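Local atomic coordinates of regulatory protein of LacI family (Chloroflexus aggregans, PDB entry 3BBL), a protein that probably acts as a LacI-family transcriptional regulator whose periplasmic-binding-protein-like portion is expected to sense a small effector, which in turn would tune DNA binding. Residues Q52-I55 against Y56-L59; R143-G146 against Y147-M151; T194-D197 against T198-I201; G211-I214 against G215-A219; I243-A246 against G247-I251. All coordinates share one frame; numbering follows the deposited sequence.

Contact 1 of 5, residues Q52-I55 against Y56-L59; sequences QIDI and YRDL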
loop_
_atom_site.group_PDB
_atom_site.type_symbol
_atom_site.label_atom_id
_atom_site.label_comp_id
_atom_site.label_asym_id
_atom_site.label_seq_id
_atom_site.Cartn_x
_atom_site.Cartn_y
_atom_site.Cartn_z
ATOM N N GLN A 52 18.023 -1.190 19.725
ATOM C CA GLN A 52 17.155 -1.181 20.898
ATOM C C GLN A 52 16.205 -2.378 20.863
ATOM O O GLN A 52 15.154 -2.341 20.224
ATOM C CB GLN A 52 16.374 0.130 20.959
ATOM C CG GLN A 52 17.246 1.324 21.308
ATOM C CD GLN A 52 16.492 2.639 21.245
ATOM O OE1 GLN A 52 16.111 3.101 20.166
ATOM N NE2 GLN A 52 16.267 3.248 22.406
ATOM N N ILE A 53 16.594 -3.436 21.566
ATOM C CA ILE A 53 15.830 -4.678 21.625
ATOM C C ILE A 53 14.997 -4.837 22.894
ATOM O O ILE A 53 14.515 -5.931 23.194
ATOM C CB ILE A 53 16.778 -5.881 21.529
ATOM C CG1 ILE A 53 17.871 -5.744 22.594
ATOM C CG2 ILE A 53 17.366 -5.974 20.123
ATOM C CD1 ILE A 53 18.968 -6.776 22.497
ATOM N N ASP A 54 14.833 -3.752 23.639
ATOM C CA ASP A 54 14.058 -3.790 24.872
ATOM C C ASP A 54 12.699 -4.449 24.709
ATOM O O ASP A 54 12.343 -5.348 25.471
ATOM C CB ASP A 54 13.878 -2.375 25.413
ATOM C CG ASP A 54 14.978 -1.980 26.369
ATOM O OD1 ASP A 54 16.084 -2.557 26.275
ATOM O OD2 ASP A 54 14.738 -1.088 27.210
ATOM N N ILE A 55 11.947 -3.997 23.712
ATOM C CA ILE A 55 10.623 -4.532 23.446
ATOM C C ILE A 55 10.646 -6.051 23.244
ATOM O O ILE A 55 9.716 -6.746 23.654
ATOM C CB ILE A 55 9.997 -3.828 22.221
ATOM C CG1 ILE A 55 8.614 -4.410 21.925
ATOM C CG2 ILE A 55 10.928 -3.948 21.032
ATOM C CD1 ILE A 55 7.590 -4.176 23.018
ATOM N N TYR A 56 11.700 -6.571 22.620
ATOM C CA TYR A 56 11.794 -8.016 22.421
ATOM C C TYR A 56 12.004 -8.683 23.775
ATOM O O TYR A 56 11.402 -9.712 24.080
ATOM C CB TYR A 56 12.959 -8.381 21.491
ATOM C CG TYR A 56 12.691 -8.112 20.026
ATOM C CD1 TYR A 56 12.947 -6.861 19.469
ATOM C CD2 TYR A 56 12.160 -9.108 19.200
ATOM C CE1 TYR A 56 12.682 -6.605 18.131
ATOM C CE2 TYR A 56 11.889 -8.859 17.865
ATOM C CZ TYR A 56 12.151 -7.603 17.335
ATOM O OH TYR A 56 11.866 -7.340 16.010
ATOM N N ARG A 57 12.867 -8.071 24.577
ATOM C CA ARG A 57 13.194 -8.556 25.912
ATOM C C ARG A 57 11.915 -8.625 26.758
ATOM O O ARG A 57 11.672 -9.606 27.461
ATOM C CB ARG A 57 14.207 -7.603 26.560
ATOM C CG ARG A 57 15.027 -8.207 27.680
ATOM C CD ARG A 57 15.618 -7.120 28.576
ATOM N NE ARG A 57 16.545 -6.222 27.886
ATOM C CZ ARG A 57 17.743 -6.579 27.433
ATOM N NH1 ARG A 57 18.174 -7.823 27.589
ATOM N NH2 ARG A 57 18.514 -5.684 26.833
ATOM N N ASP A 58 11.095 -7.582 26.668
ATOM C CA ASP A 58 9.844 -7.506 27.414
ATOM C C ASP A 58 8.837 -8.567 26.993
ATOM O O ASP A 58 8.261 -9.253 27.834
ATOM C CB ASP A 58 9.207 -6.130 27.233
ATOM C CG ASP A 58 10.036 -5.019 27.833
ATOM O OD1 ASP A 58 11.276 -5.064 27.706
ATOM O OD2 ASP A 58 9.450 -4.089 28.422
ATOM N N LEU A 59 8.620 -8.699 25.688
ATOM C CA LEU A 59 7.650 -9.661 25.182
ATOM C C LEU A 59 7.989 -11.110 25.500
ATOM O O LEU A 59 7.092 -11.940 25.672
ATOM C CB LEU A 59 7.461 -9.477 23.673
ATOM C CG LEU A 59 6.763 -8.168 23.278
ATOM C CD1 LEU A 59 6.697 -8.039 21.770
ATOM C CD2 LEU A 59 5.373 -8.136 23.880
#
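The carbonyl oxygen of I53 is gripped by two backbone groups of the following turn: R57 N donates to I53 O over 3.0 Å in a nearly straight bond (163°), and Y56 N adds a weak, bent bond at 2.9 Å. I53 is the N-cap residue, so this oxygen starts the hydrogen-bond series of helix 54-61; D58 N to D54 O and L59 N to I55 O continue it. On the solvent-facing side, D54 and R57 make a long salt bridge, with D54 OD1 4.0 Å from R57 NH2. The carboxylate oxygen lies at the edge of the guanidinium, in its plane, while the two planes are turned 74° apart. R57 reaches back through a bend at chi3, having left the backbone with CG opposite N (chi1 -158°). On the apolar side, I55 and L59 run side by side in the same direction, I55 CD1 resting 4.1 Å from L59 CG. The other branch of the isoleucine, CG2, meets Y56 CD1 at 3.9 Å. Replacing I55 with alanine would remove both branches and would probably leave L59 and the Y56 ring without this neighbour, opening a gap beside F44. Y56 itself also meets the rings of F44 and F68, and L59 packs on F40 of the second subunit. The chemistry is thus two-faced: the distant ion pair is likely to be only a weak attraction, while the hydrocarbon side fastens the start of helix 54-61 to strand 67-70, and L59 carries the packing on to the second subunit.

Contact 2 of 5, residues R143-G146 against Y147-M151; sequences RLQG and YLEAM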
loop_
_atom_site.group_PDB
_atom_site.type_symbol
_atom_site.label_atom_id
_atom_site.label_comp_id
_atom_site.label_asym_id
_atom_site.label_seq_id
_atom_site.Cartn_x
_atom_site.Cartn_y
_atom_site.Cartn_z
ATOM N N ARG A 143 20.293 -7.988 -5.221
ATOM C CA ARG A 143 19.698 -7.581 -6.481
ATOM C C ARG A 143 20.736 -7.089 -7.487
ATOM O O ARG A 143 20.639 -7.381 -8.672
ATOM C CB ARG A 143 18.637 -6.517 -6.222
ATOM C CG ARG A 143 17.466 -7.059 -5.405
ATOM C CD ARG A 143 16.435 -5.989 -5.101
ATOM N NE ARG A 143 15.354 -6.516 -4.290
ATOM C CZ ARG A 143 14.353 -5.785 -3.814
ATOM N NH1 ARG A 143 14.280 -4.486 -4.064
ATOM N NH2 ARG A 143 13.420 -6.364 -3.083
ATOM N N LEU A 144 21.733 -6.354 -7.016
ATOM C CA LEU A 144 22.774 -5.866 -7.900
ATOM C C LEU A 144 23.583 -7.033 -8.455
ATOM O O LEU A 144 24.000 -7.017 -9.618
ATOM C CB LEU A 144 23.700 -4.906 -7.158
ATOM C CG LEU A 144 24.902 -4.403 -7.960
ATOM C CD1 LEU A 144 24.449 -3.795 -9.274
ATOM C CD2 LEU A 144 25.666 -3.386 -7.133
ATOM N N GLN A 145 23.783 -8.054 -7.624
ATOM C CA GLN A 145 24.550 -9.235 -8.009
ATOM C C GLN A 145 23.972 -9.915 -9.248
ATOM O O GLN A 145 24.719 -10.334 -10.136
ATOM C CB GLN A 145 24.603 -10.222 -6.831
ATOM C CG GLN A 145 25.510 -11.436 -7.025
ATOM C CD GLN A 145 26.928 -11.057 -7.425
ATOM O OE1 GLN A 145 27.551 -10.172 -6.821
ATOM N NE2 GLN A 145 27.449 -11.734 -8.442
ATOM N N GLY A 146 22.649 -10.018 -9.305
ATOM C CA GLY A 146 22.001 -10.645 -10.447
ATOM C C GLY A 146 22.321 -9.928 -11.749
ATOM O O GLY A 146 22.493 -10.553 -12.797
ATOM N N TYR A 147 22.397 -8.605 -11.671
ATOM C CA TYR A 147 22.726 -7.765 -12.813
ATOM C C TYR A 147 24.157 -8.085 -13.283
ATOM O O TYR A 147 24.393 -8.361 -14.462
ATOM C CB TYR A 147 22.616 -6.291 -12.396
ATOM C CG TYR A 147 23.232 -5.301 -13.361
ATOM C CD1 TYR A 147 22.526 -4.843 -14.466
ATOM C CD2 TYR A 147 24.518 -4.812 -13.156
ATOM C CE1 TYR A 147 23.089 -3.911 -15.341
ATOM C CE2 TYR A 147 25.090 -3.893 -14.019
ATOM C CZ TYR A 147 24.372 -3.442 -15.109
ATOM O OH TYR A 147 24.930 -2.513 -15.955
ATOM N N LEU A 148 25.105 -8.043 -12.350
ATOM C CA LEU A 148 26.498 -8.326 -12.661
ATOM C C LEU A 148 26.646 -9.695 -13.309
ATOM O O LEU A 148 27.362 -9.845 -14.300
ATOM C CB LEU A 148 27.350 -8.256 -11.392
ATOM C CG LEU A 148 27.308 -6.906 -10.668
ATOM C CD1 LEU A 148 28.116 -6.985 -9.385
ATOM C CD2 LEU A 148 27.837 -5.810 -11.583
ATOM N N GLU A 149 25.962 -10.691 -12.757
ATOM C CA GLU A 149 26.028 -12.045 -13.297
ATOM C C GLU A 149 25.508 -12.143 -14.722
ATOM O O GLU A 149 26.132 -12.768 -15.574
ATOM C CB GLU A 149 25.245 -13.015 -12.407
ATOM C CG GLU A 149 26.055 -13.614 -11.285
ATOM C CD GLU A 149 25.194 -14.342 -10.259
ATOM O OE1 GLU A 149 24.266 -15.084 -10.668
ATOM O OE2 GLU A 149 25.454 -14.170 -9.045
ATOM N N ALA A 150 24.356 -11.536 -14.981
ATOM C CA ALA A 150 23.792 -11.588 -16.317
ATOM C C ALA A 150 24.683 -10.858 -17.321
ATOM O O ALA A 150 24.918 -11.357 -18.420
ATOM C CB ALA A 150 22.389 -10.989 -16.322
HETATM N N MSE A 151 25.187 -9.687 -16.942
HETATM C CA MSE A 151 26.039 -8.911 -17.837
HETATM C C MSE A 151 27.338 -9.688 -18.109
HETATM O O MSE A 151 27.779 -9.798 -19.251
HETATM C CB MSE A 151 26.348 -7.523 -17.236
HETATM C CG MSE A 151 25.149 -6.632 -17.010
HETATM SE SE MSE A 151 24.170 -6.257 -18.733
HETATM C CE MSE A 151 25.303 -4.712 -19.237
#
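The Y147 ring is approached by L144 CD1, which comes 4.0 Å from ring atom CD2 on an oblique line. One face of the ring is covered from within its own segment: CG of the selenomethionine M151 lies 3.7 Å above the plane, over the centre of Y147. The phenol end leads away from this turn, and Y147 OH bonds to I128 O of the neighbouring strand. A second pair of flat groups sits elsewhere on the helix, where the Q145 amide and the E149 carboxylate are turned 42° against each other. Q145 NE2 donates over 3.2 Å to E149 OE2, which uses its anti lone pair, and this acceptor lies close to the amide plane. Q145 leaves the backbone with CG anti to N (chi1 -173°), and the bend at chi2 brings the amide round toward the next turn. E149 OE1 has its own partner, R114, in a salt bridge, so the two carboxylate oxygens engage different groups. L148 extends the apolar side, its CD1 4.4 Å from L144 CG, and it crosses Q145 at about a right angle. Beneath these side chains the backbone bonds L148 N to L144 O, E149 N to Q145 O and A150 N to G146 O are those of a regular alpha helix. G146 brings no side chain to this buried turn. Chemically, helix 138-153, which links strands 128-132 and 163-165 in a beta-alpha-beta unit, keeps hydrocarbon and ring atoms against strand 128-132, whereas the shared carboxylate of E149 probably ties Q145 and R114 together and fixes the rotation of the amide.

Contact 3 of 5, residues T194-D197 against T198-I201; sequences TLND and TMAI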
loop_
_atom_site.group_PDB
_atom_site.type_symbol
_atom_site.label_atom_id
_atom_site.label_comp_id
_atom_site.label_asym_id
_atom_site.label_seq_id
_atom_site.Cartn_x
_atom_site.Cartn_y
_atom_site.Cartn_z
ATOM N N THR A 194 15.964 -0.961 -12.333
ATOM C CA THR A 194 15.940 -0.226 -11.062
ATOM C C THR A 194 15.688 -1.180 -9.890
ATOM O O THR A 194 15.080 -2.241 -10.065
ATOM C CB THR A 194 14.858 0.886 -11.066
ATOM O OG1 THR A 194 13.553 0.302 -11.097
ATOM C CG2 THR A 194 15.036 1.777 -12.272
ATOM N N LEU A 195 16.145 -0.821 -8.692
ATOM C CA LEU A 195 15.948 -1.711 -7.551
ATOM C C LEU A 195 14.591 -1.674 -6.868
ATOM O O LEU A 195 14.345 -2.459 -5.956
ATOM C CB LEU A 195 17.066 -1.541 -6.525
ATOM C CG LEU A 195 18.431 -2.013 -7.053
ATOM C CD1 LEU A 195 19.336 -2.385 -5.875
ATOM C CD2 LEU A 195 18.262 -3.206 -7.977
ATOM N N ASN A 196 13.726 -0.756 -7.291
ATOM C CA ASN A 196 12.352 -0.688 -6.799
ATOM C C ASN A 196 11.547 0.120 -7.806
ATOM O O ASN A 196 12.124 0.823 -8.630
ATOM C CB ASN A 196 12.256 -0.143 -5.355
ATOM C CG ASN A 196 12.397 1.357 -5.249
ATOM O OD1 ASN A 196 12.419 1.893 -4.141
ATOM N ND2 ASN A 196 12.492 2.042 -6.370
ATOM N N ASP A 197 10.226 -0.013 -7.782
ATOM C CA ASP A 197 9.393 0.690 -8.743
ATOM C C ASP A 197 9.381 2.195 -8.569
ATOM O O ASP A 197 9.207 2.936 -9.541
ATOM C CB ASP A 197 7.966 0.151 -8.711
ATOM C CG ASP A 197 7.875 -1.290 -9.166
ATOM O OD1 ASP A 197 8.789 -1.769 -9.861
ATOM O OD2 ASP A 197 6.873 -1.942 -8.847
ATOM N N THR A 198 9.568 2.661 -7.342
ATOM C CA THR A 198 9.591 4.104 -7.115
ATOM C C THR A 198 10.697 4.729 -7.966
ATOM O O THR A 198 10.494 5.768 -8.591
ATOM C CB THR A 198 9.849 4.432 -5.641
ATOM O OG1 THR A 198 8.969 3.649 -4.831
ATOM C CG2 THR A 198 9.588 5.896 -5.373
HETATM N N MSE A 199 11.864 4.085 -7.980
HETATM C CA MSE A 199 12.995 4.555 -8.767
HETATM C C MSE A 199 12.643 4.517 -10.250
HETATM O O MSE A 199 12.905 5.470 -10.982
HETATM C CB MSE A 199 14.232 3.696 -8.504
HETATM C CG MSE A 199 14.749 3.824 -7.100
HETATM SE SE MSE A 199 16.324 2.683 -6.981
HETATM C CE MSE A 199 17.691 4.049 -6.895
ATOM N N ALA A 200 12.037 3.417 -10.686
ATOM C CA ALA A 200 11.649 3.269 -12.088
ATOM C C ALA A 200 10.702 4.387 -12.543
ATOM O O ALA A 200 10.772 4.859 -13.687
ATOM C CB ALA A 200 10.999 1.923 -12.299
ATOM N N ILE A 201 9.824 4.821 -11.644
ATOM C CA ILE A 201 8.888 5.879 -11.988
ATOM C C ILE A 201 9.650 7.181 -12.234
ATOM O O ILE A 201 9.334 7.935 -13.166
ATOM C CB ILE A 201 7.805 6.033 -10.889
ATOM C CG1 ILE A 201 6.913 4.782 -10.898
ATOM C CG2 ILE A 201 6.948 7.264 -11.144
ATOM C CD1 ILE A 201 5.816 4.767 -9.854
#
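Polar contacts start at N196 O, which receives a weak backbone bond from A200 N at 3.3 Å and a side-chain bond from T194 OG1 at 2.9 Å. The threonine hydroxyl donates from above the carbonyl plane, 44° out of it. Its OG1 is placed between the backbone N and the carbonyl carbon (chi1 67°), which turns the hydroxyl along the chain toward this acceptor. One residue further, I201 N bonds to D197 O over 2.9 Å, continuing the helix. The carboxylate of D197 points elsewhere and is bonded on both oxygens, OD2 to A226 N and OD1 to S238 OG.

Van der Waals contacts gather round the same threonine. T194 CB neighbours M199 CB, T194 CG2 packs against A200 CA, and T194 OG1 comes within 3.3 Å of A200 CB. The selenomethionine side chain of M199 then runs back along the loop, with SE 4.3 Å from L195 CB. A valine at position T194 would lack the hydroxyl and would probably leave N196 O with little more than the weak bond from A200 N, setting the loop freer to shift at the helix start.

N196 holds the N-cap position where strand 191-194 passes into helix 197-209. Such a strand-loop-helix link at the carboxyl end of a parallel strand is characteristic of the Rossmann-like halves of periplasmic-binding-protein folds, and in LacI-family relatives loops of this kind border the cleft where effectors bind.

Contact 4 of 5, residues G211-I214 against G215-A219; sequences GLTI and GTDLA. With EDO (1,2-ethanediol), chain D.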
loop_
_atom_site.group_PDB
_atom_site.type_symbol
_atom_site.label_atom_id
_atom_site.label_comp_id
_atom_site.label_asym_id
_atom_site.label_seq_id
_atom_site.Cartn_x
_atom_site.Cartn_y
_atom_site.Cartn_z
ATOM N N GLY A 211 12.050 13.672 -23.813
ATOM C CA GLY A 211 11.455 13.293 -25.079
ATOM C C GLY A 211 11.713 11.901 -25.621
ATOM O O GLY A 211 11.610 11.698 -26.827
ATOM N N LEU A 212 12.042 10.943 -24.763
ATOM C CA LEU A 212 12.278 9.586 -25.236
ATOM C C LEU A 212 11.042 8.725 -25.018
ATOM O O LEU A 212 10.357 8.867 -24.015
ATOM C CB LEU A 212 13.455 8.965 -24.497
ATOM C CG LEU A 212 14.825 9.594 -24.741
ATOM C CD1 LEU A 212 15.827 9.025 -23.758
ATOM C CD2 LEU A 212 15.273 9.334 -26.182
ATOM N N THR A 213 10.738 7.845 -25.962
ATOM C CA THR A 213 9.585 6.967 -25.816
ATOM C C THR A 213 9.985 5.793 -24.919
ATOM O O THR A 213 10.909 5.050 -25.234
ATOM C CB THR A 213 9.125 6.410 -27.177
ATOM O OG1 THR A 213 8.855 7.495 -28.072
ATOM C CG2 THR A 213 7.861 5.570 -27.008
ATOM N N ILE A 214 9.296 5.635 -23.798
ATOM C CA ILE A 214 9.603 4.544 -22.879
ATOM C C ILE A 214 9.260 3.214 -23.538
ATOM O O ILE A 214 8.187 3.050 -24.115
ATOM C CB ILE A 214 8.832 4.694 -21.562
ATOM C CG1 ILE A 214 9.272 5.984 -20.864
ATOM C CG2 ILE A 214 9.098 3.494 -20.664
ATOM C CD1 ILE A 214 8.380 6.396 -19.706
ATOM N N GLY A 215 10.186 2.267 -23.447
ATOM C CA GLY A 215 9.995 0.980 -24.077
ATOM C C GLY A 215 10.859 0.981 -25.324
ATOM O O GLY A 215 11.927 0.363 -25.359
ATOM N N THR A 216 10.416 1.720 -26.336
ATOM C CA THR A 216 11.108 1.831 -27.614
ATOM C C THR A 216 12.502 2.478 -27.574
ATOM O O THR A 216 13.483 1.882 -27.990
ATOM C CB THR A 216 10.224 2.607 -28.608
ATOM O OG1 THR A 216 8.932 1.981 -28.662
ATOM C CG2 THR A 216 10.861 2.631 -30.003
ATOM N N ASP A 217 12.590 3.704 -27.075
ATOM C CA ASP A 217 13.874 4.394 -27.001
ATOM C C ASP A 217 14.646 4.029 -25.735
ATOM O O ASP A 217 15.868 3.932 -25.752
ATOM C CB ASP A 217 13.676 5.911 -27.042
ATOM C CG ASP A 217 12.942 6.373 -28.287
ATOM O OD1 ASP A 217 13.197 5.796 -29.370
ATOM O OD2 ASP A 217 12.126 7.327 -28.180
ATOM N N LEU A 218 13.922 3.826 -24.641
ATOM C CA LEU A 218 14.534 3.491 -23.367
ATOM C C LEU A 218 13.686 2.460 -22.651
ATOM O O LEU A 218 12.566 2.753 -22.239
ATOM C CB LEU A 218 14.656 4.740 -22.483
ATOM C CG LEU A 218 15.284 4.514 -21.103
ATOM C CD1 LEU A 218 16.725 4.046 -21.283
ATOM C CD2 LEU A 218 15.242 5.786 -20.277
ATOM N N ALA A 219 14.215 1.251 -22.505
ATOM C CA ALA A 219 13.476 0.198 -21.810
ATOM C C ALA A 219 13.732 0.337 -20.301
ATOM O O ALA A 219 14.828 0.705 -19.878
ATOM C CB ALA A 219 13.921 -1.174 -22.302
HETATM C C1 EDO D . 12.326 -2.504 -26.717
HETATM O O1 EDO D . 13.493 -1.723 -27.000
HETATM C C2 EDO D . 12.728 -3.896 -26.208
HETATM O O2 EDO D . 13.063 -3.824 -24.821
HETATM O O HOH W 1 6.453 1.601 -26.258
#
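T213 and D217 form the tight part of this turn. T213 N donates to D217 OD2 over 2.7 Å at 167°, meeting the oxygen on its anti side and 24° out of the carboxylate plane. T213 O answers by accepting D217 N at 2.8 Å and, weakly, L218 N. With CG beside its own backbone N (chi1 -58°), the aspartate folds back over T213, so T213 is held through both its N-H and its carbonyl. G215 N closes the far end on L218 O at 2.7 Å, and I214 and L218 make a single beta bridge. At G215 the backbone is twisted so far that a CB would collide with I214 O. L212 adds a small apolar contact, its CD2 3.9 Å from D217 CB.

The other side is loose. T213 CG2 and T216 OG1 lie 4.1 Å apart, side by side and pointing the same way. A water donates to I214 O at 3.1 Å and has only a weak link to T216 OG1, while a 1,2-ethanediol, probably from the crystallisation liquor, donates a weak hydrogen bond to G215 O.

The turn follows the Schellman motif in which G211 ends helix 197-209, and it leads into strand 219-223. I214 leans on M204 and A207 of that helix, L218 touches A207 and, on strand 191-194, I192, and A219 enters the sheet through backbone bonds to T190 and I192.

Contact 5 of 5, residues I243-A246 against G247-I251; sequences IAEA and GRKCI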
loop_
_atom_site.group_PDB
_atom_site.type_symbol
_atom_site.label_atom_id
_atom_site.label_comp_id
_atom_site.label_asym_id
_atom_site.label_seq_id
_atom_site.Cartn_x
_atom_site.Cartn_y
_atom_site.Cartn_z
ATOM N N ILE A 243 5.200 -12.336 -1.898
ATOM C CA ILE A 243 5.093 -11.879 -0.523
ATOM C C ILE A 243 4.077 -12.658 0.303
ATOM O O ILE A 243 4.330 -12.952 1.471
ATOM C CB ILE A 243 4.754 -10.365 -0.477
ATOM C CG1 ILE A 243 5.804 -9.586 -1.279
ATOM C CG2 ILE A 243 4.699 -9.865 0.971
ATOM C CD1 ILE A 243 7.244 -9.898 -0.878
ATOM N N ALA A 244 2.937 -12.995 -0.292
ATOM C CA ALA A 244 1.926 -13.749 0.440
ATOM C C ALA A 244 2.482 -15.123 0.811
ATOM O O ALA A 244 2.380 -15.549 1.960
ATOM C CB ALA A 244 0.656 -13.898 -0.398
ATOM N N GLU A 245 3.086 -15.802 -0.159
ATOM C CA GLU A 245 3.653 -17.121 0.089
ATOM C C GLU A 245 4.745 -17.047 1.153
ATOM O O GLU A 245 4.848 -17.917 2.017
ATOM C CB GLU A 245 4.207 -17.722 -1.205
ATOM C CG GLU A 245 4.925 -19.050 -1.005
ATOM C CD GLU A 245 5.381 -19.702 -2.313
ATOM O OE1 GLU A 245 5.787 -18.967 -3.248
ATOM O OE2 GLU A 245 5.350 -20.956 -2.401
ATOM N N ALA A 246 5.560 -16.002 1.095
ATOM C CA ALA A 246 6.620 -15.832 2.069
ATOM C C ALA A 246 6.015 -15.674 3.463
ATOM O O ALA A 246 6.561 -16.161 4.451
ATOM C CB ALA A 246 7.461 -14.610 1.717
ATOM N N GLY A 247 4.882 -14.988 3.534
ATOM C CA GLY A 247 4.223 -14.790 4.808
ATOM C C GLY A 247 3.765 -16.124 5.354
ATOM O O GLY A 247 3.999 -16.450 6.508
ATOM N N ARG A 248 3.114 -16.903 4.503
ATOM C CA ARG A 248 2.620 -18.215 4.880
ATOM C C ARG A 248 3.763 -19.119 5.332
ATOM O O ARG A 248 3.635 -19.839 6.316
ATOM C CB ARG A 248 1.875 -18.845 3.693
ATOM C CG ARG A 248 1.503 -20.311 3.885
ATOM C CD ARG A 248 0.596 -20.821 2.776
ATOM N NE ARG A 248 1.266 -20.929 1.479
ATOM C CZ ARG A 248 2.206 -21.824 1.183
ATOM N NH1 ARG A 248 2.604 -22.705 2.097
ATOM N NH2 ARG A 248 2.742 -21.843 -0.033
ATOM N N LYS A 249 4.880 -19.072 4.613
ATOM C CA LYS A 249 6.036 -19.896 4.944
ATOM C C LYS A 249 6.676 -19.503 6.269
ATOM O O LYS A 249 7.192 -20.351 6.988
ATOM C CB LYS A 249 7.083 -19.823 3.827
ATOM C CG LYS A 249 6.728 -20.600 2.563
ATOM C CD LYS A 249 6.571 -22.087 2.853
ATOM C CE LYS A 249 6.718 -22.936 1.591
ATOM N NZ LYS A 249 5.747 -22.564 0.518
ATOM N N CYS A 250 6.652 -18.218 6.595
ATOM C CA CYS A 250 7.234 -17.771 7.847
ATOM C C CYS A 250 6.453 -18.355 9.014
ATOM O O CYS A 250 7.025 -18.994 9.902
ATOM C CB CYS A 250 7.228 -16.243 7.938
ATOM S SG CYS A 250 8.555 -15.438 7.042
ATOM N N ILE A 251 5.143 -18.133 9.010
ATOM C CA ILE A 251 4.280 -18.637 10.070
ATOM C C ILE A 251 4.419 -20.152 10.183
ATOM O O ILE A 251 4.610 -20.701 11.263
ATOM C CB ILE A 251 2.803 -18.286 9.785
ATOM C CG1 ILE A 251 2.596 -16.773 9.900
ATOM C CG2 ILE A 251 1.887 -19.028 10.749
ATOM C CD1 ILE A 251 2.859 -16.214 11.288
#
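E245 and K249, one helical turn apart, lie side by side and point the same way, so that K249 NZ comes 3.4 Å from E245 OE2 in a salt bridge with a weak hydrogen bond. R248 approaches the same oxygen at a slant: its NH2 is 3.6 Å from E245 OE2, a long salt bridge, with the carboxylate and guanidinium planes 43° apart. R248 NH1 also makes a long, weak ion pair with E252. E245 is stretched out beyond CG, having left the backbone opposite N (chi1 175°), whereas R248 is bent at chi3 and K249 at chi2 and chi4; these bends bring both cationic ends to one carboxylate oxygen. R248 NH2 and K249 NZ are thereby drawn to 3.1 Å of each other. Behind them the backbone bonds from G247 N to I243 O through C250 N to A246 O run regularly, and A244 O also accepts S29 OG of helix 23-36. At G247 a CB would sit tightly against A244 O.

On the buried side A246 and C250 both pack on F93 of strand 90-93, and A246 also touches L270. The E245 carboxylate would probably steady both cationic ends, yet with the R248 bridge long and the K249 hydrogen bond weak, the network is likely to be loose, while small side chains let the other face of helix 243-258 lie close to the sheet.

All five contacts are local, between neighbours in sequence, but they differ in burial. Contacts 2 and 3 are buried, contacts 1 and 5 partly buried, and contact 4 lies on the surface. Contacts 3 and 4 share helix 197-209, one at its start and the other beyond its end, their centres about 16 Å apart. Contacts 2 and 3 meet directly, R143 NH1 reaching L195 O in a weak hydrogen bond, whereas contacts 1 and 4 lie about 50 Å apart on opposite sides of the chain centre. Ionic pairing marks the half-exposed helices of contacts 1 and 5; in the buried pair, carboxylates are tied into hydrogen bonds or to R114 amid apolar packing, and the surface turn relies on backbone bonds and one carboxylate-to-backbone bond.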